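Local coordinates for metal transporter CNNM3 (Homo sapiens, PDB 6DFD), which probably takes part in magnesium efflux across the membrane, its cyclic nucleotide-binding homology domain mediating dimerization, at residues A52-R55 with F56-E60; R68-E71 with K72-L75. The protein carries 6 engineered substitutions. All coordinates share one frame; numbering follows the deposited sequence.

Contact 1: residues A52-R55 with F56-E60; sequences ATQR and FLSRE
F56 closes a turn of α-helix on A52: its N donates to A52 O at 2.9 Å, one of four successive i-to-i+4 bonds that tie 52-55 to 56-60. The helix belongs to the cyclic nucleotide-binding homology domain, a β-barrel fold, and the turn is a worked example of how one helix divides its residues between barrel, neighbouring helix and surface. The side chain of F56 meets the preceding turn through CB, 3.3 Å from A52 O. Its CG lies anti to the backbone N (chi1 177°), carrying the ring onward to the next turn, where E60 CG lies 3.6 Å above the plane of the F56 ring, offset toward its rim. Beyond the turn, F135 meets F56 edge-to-face. R55 contributes mainly backbone: R55 O accepts from R59 N at 3.0 Å in a rather bent bond (143°), while its guanidinium group pairs with E71 of helix 71-78. On the buried side, L57 lies beside the T53 carbonyl, its CG 3.4 Å from T53 O, and CD1 of L57 meets CG2 of T53 at 4.2 Å, T53 also packing on L115 and L57 on L113 of strand 110-114. Q54 grips S58 twice. Q54 O receives S58 N, and Q54 NE2, which also donates to E71, gives a 2.9 Å bond to S58 OG, which lies only 4° out of the amide plane.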
# COMPACT_ATOMS: atom_id res chain seq x y z
N ALA A 52 3.05 10.11 20.28
CA ALA A 52 2.08 9.26 19.60
C ALA A 52 2.77 8.33 18.62
O ALA A 52 2.38 7.16 18.46
CB ALA A 52 1.05 10.11 18.86
N THR A 53 3.80 8.84 17.94
CA THR A 53 4.53 8.02 16.98
C THR A 53 5.26 6.89 17.70
O THR A 53 5.26 5.74 17.24
CB THR A 53 5.52 8.90 16.22
OG1 THR A 53 4.81 9.95 15.52
CG2 THR A 53 6.31 8.08 15.21
N GLN A 54 5.88 7.19 18.84
CA GLN A 54 6.56 6.16 19.61
C GLN A 54 5.58 5.09 20.08
O GLN A 54 5.82 3.90 19.88
CB GLN A 54 7.29 6.78 20.80
CG GLN A 54 7.97 5.75 21.70
CD GLN A 54 7.09 5.37 22.84
OE1 GLN A 54 6.75 6.20 23.68
NE2 GLN A 54 6.68 4.11 22.88
N ARG A 55 4.46 5.50 20.70
CA ARG A 55 3.48 4.51 21.15
C ARG A 55 3.01 3.65 19.99
O ARG A 55 2.85 2.43 20.12
CB ARG A 55 2.27 5.18 21.80
CG ARG A 55 2.55 6.14 22.92
CD ARG A 55 3.30 5.50 24.03
NE ARG A 55 3.20 6.28 25.26
CZ ARG A 55 4.06 6.20 26.27
NH1 ARG A 55 5.10 5.37 26.19
NH2 ARG A 55 3.89 6.94 27.35
N PHE A 56 2.73 4.28 18.85
CA PHE A 56 2.26 3.55 17.69
C PHE A 56 3.27 2.50 17.26
O PHE A 56 2.92 1.33 17.08
CB PHE A 56 2.01 4.53 16.54
CG PHE A 56 1.60 3.86 15.26
CD1 PHE A 56 0.30 3.44 15.07
CD2 PHE A 56 2.50 3.68 14.23
CE1 PHE A 56 -0.09 2.85 13.87
CE2 PHE A 56 2.12 3.08 13.04
CZ PHE A 56 0.82 2.67 12.86
N LEU A 57 4.53 2.90 17.08
CA LEU A 57 5.54 1.96 16.62
C LEU A 57 5.72 0.83 17.63
O LEU A 57 5.79 -0.34 17.25
CB LEU A 57 6.86 2.67 16.37
CG LEU A 57 6.89 3.63 15.19
CD1 LEU A 57 8.25 4.30 15.15
CD2 LEU A 57 6.62 2.90 13.88
N SER A 58 5.80 1.18 18.92
CA SER A 58 6.00 0.15 19.94
C SER A 58 4.87 -0.87 19.94
O SER A 58 5.10 -2.05 20.25
CB SER A 58 6.11 0.80 21.33
OG SER A 58 7.22 1.67 21.40
N ARG A 59 3.65 -0.44 19.60
CA ARG A 59 2.54 -1.38 19.59
C ARG A 59 2.44 -2.16 18.29
O ARG A 59 2.10 -3.34 18.30
CB ARG A 59 1.22 -0.65 19.84
CG ARG A 59 -0.02 -1.52 19.67
CD ARG A 59 -0.24 -2.38 20.90
NE ARG A 59 -1.08 -1.64 21.81
CZ ARG A 59 -2.40 -1.76 21.89
NH1 ARG A 59 -3.06 -2.63 21.14
NH2 ARG A 59 -3.06 -1.00 22.74
N GLU A 60 2.70 -1.51 17.16
CA GLU A 60 2.28 -2.04 15.87
C GLU A 60 3.40 -2.68 15.05
O GLU A 60 3.09 -3.49 14.16
CB GLU A 60 1.64 -0.92 15.03
CG GLU A 60 0.37 -0.33 15.66
CD GLU A 60 -0.76 -1.33 15.78
OE1 GLU A 60 -1.53 -1.26 16.77
OE2 GLU A 60 -0.88 -2.19 14.88

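Contact 2: residues R68-E71 with K72-L75; sequences RMSE and KVLL. Engineered in segment 68-71: M69 (natural residue Ile).
S70 caps the start of helix 71-78: its OG accepts from V73 N at 3.0 Å, the classic serine N-cap bond to the third residue of the helix. The hydroxyl is placed for this by a chi1 of 79°, with OG between the backbone N and the carbonyl carbon. V73 CG2 is modelled close to S70 OG (3.0 Å), a short contact best read with caution. One residue further on, S70 O takes L74 N at 2.9 Å in a nearly straight bond (165°), and E71 O receives L75 N at 2.9 Å, so the helical pattern is established as soon as the cap is made. Beside the cap, M69 and L74 form a hydrophobic staple, joining the residue before the N-cap to the fourth of the helix. M69, an engineered selenomethionine where the natural chain has Ile, crosses L74 at about a right angle and sets its SE 3.9 Å from L74 CD1. It crosses V73 in the same manner, M69 CG lying 4.0 Å from V73 CG1. In the next shell, S70 N makes a weak hydrogen bond with T206 OG1. This helix start is wedged between two others: M69 packs on Y199, A202 and T206 of helix 196-207, and V73 on T206, while L74 packs on L57 of helix 47-60, with F64 of the intervening loop alongside.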
# COMPACT_ATOMS: atom_id res chain seq x y z
N ARG A 68 12.49 -5.55 22.28
CA ARG A 68 13.71 -5.28 21.54
C ARG A 68 14.28 -3.90 21.84
O ARG A 68 15.49 -3.75 22.01
CB ARG A 68 13.43 -5.38 20.03
CG ARG A 68 12.94 -6.76 19.61
CD ARG A 68 12.58 -6.83 18.14
NE ARG A 68 11.98 -8.13 17.82
CZ ARG A 68 11.85 -8.63 16.59
NH1 ARG A 68 12.27 -7.95 15.53
NH2 ARG A 68 11.29 -9.82 16.42
N MSE A 69 13.42 -2.89 21.91
CA MSE A 69 13.82 -1.51 22.13
C MSE A 69 12.92 -0.88 23.16
O MSE A 69 11.70 -0.90 23.01
CB MSE A 69 13.75 -0.71 20.84
CG MSE A 69 14.39 0.65 20.96
SE MSE A 69 14.40 1.55 19.31
CE MSE A 69 15.46 0.28 18.28
N SER A 70 13.49 -0.28 24.20
CA SER A 70 12.66 0.32 25.23
C SER A 70 11.92 1.52 24.66
O SER A 70 12.39 2.20 23.76
CB SER A 70 13.49 0.73 26.45
OG SER A 70 14.17 1.95 26.24
N GLU A 71 10.72 1.75 25.19
CA GLU A 71 9.92 2.87 24.72
C GLU A 71 10.67 4.18 24.93
O GLU A 71 10.57 5.10 24.11
CB GLU A 71 8.58 2.88 25.44
CG GLU A 71 7.71 1.70 25.09
CD GLU A 71 6.28 1.89 25.54
OE1 GLU A 71 5.86 1.20 26.49
OE2 GLU A 71 5.56 2.73 24.95
N LYS A 72 11.43 4.28 26.01
CA LYS A 72 12.19 5.49 26.28
C LYS A 72 13.28 5.70 25.23
O LYS A 72 13.48 6.83 24.75
CB LYS A 72 12.80 5.41 27.68
CG LYS A 72 13.65 6.59 28.10
CD LYS A 72 14.58 6.20 29.25
CE LYS A 72 14.92 7.39 30.14
NZ LYS A 72 15.43 8.55 29.36
N VAL A 73 14.00 4.64 24.89
CA VAL A 73 15.06 4.74 23.88
C VAL A 73 14.46 5.08 22.53
O VAL A 73 14.99 5.91 21.78
CB VAL A 73 15.86 3.43 23.83
CG1 VAL A 73 16.80 3.41 22.63
CG2 VAL A 73 16.65 3.25 25.11
N LEU A 74 13.33 4.47 22.20
CA LEU A 74 12.68 4.77 20.93
C LEU A 74 12.26 6.23 20.87
O LEU A 74 12.46 6.91 19.85
CB LEU A 74 11.48 3.86 20.71
CG LEU A 74 10.72 4.11 19.39
CD1 LEU A 74 11.65 4.01 18.18
CD2 LEU A 74 9.58 3.11 19.27
N LEU A 75 11.66 6.74 21.94
CA LEU A 75 11.24 8.14 21.91
C LEU A 75 12.45 9.04 21.73
O LEU A 75 12.43 9.97 20.90
CB LEU A 75 10.48 8.50 23.19
CG LEU A 75 9.94 9.94 23.24
CD1 LEU A 75 8.95 10.20 22.11
CD2 LEU A 75 9.30 10.21 24.58

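How the contacts relate
Contacts 1 and 2 lie on successive helices, 47-60 and 71-78, with their centres about 10 Å apart on the same side of the chain's centre. They meet chiefly at E71, whose OE2 takes Q54 NE2 at 2.7 Å, a probable hydrogen bond, and forms a salt bridge with R55 NH1 at 3.0 Å. Two donors of contact 1 thus converge on one carboxylate oxygen at the first turn of contact 2, which would be expected to favour the ionised acid. Next to this polar join, S58 OG packs against L74 CD2 at 3.5 Å and against E71 CG at 3.7 Å. Together, 52-60 and 68-75 illustrate two helices pinned by charge and packing at one site.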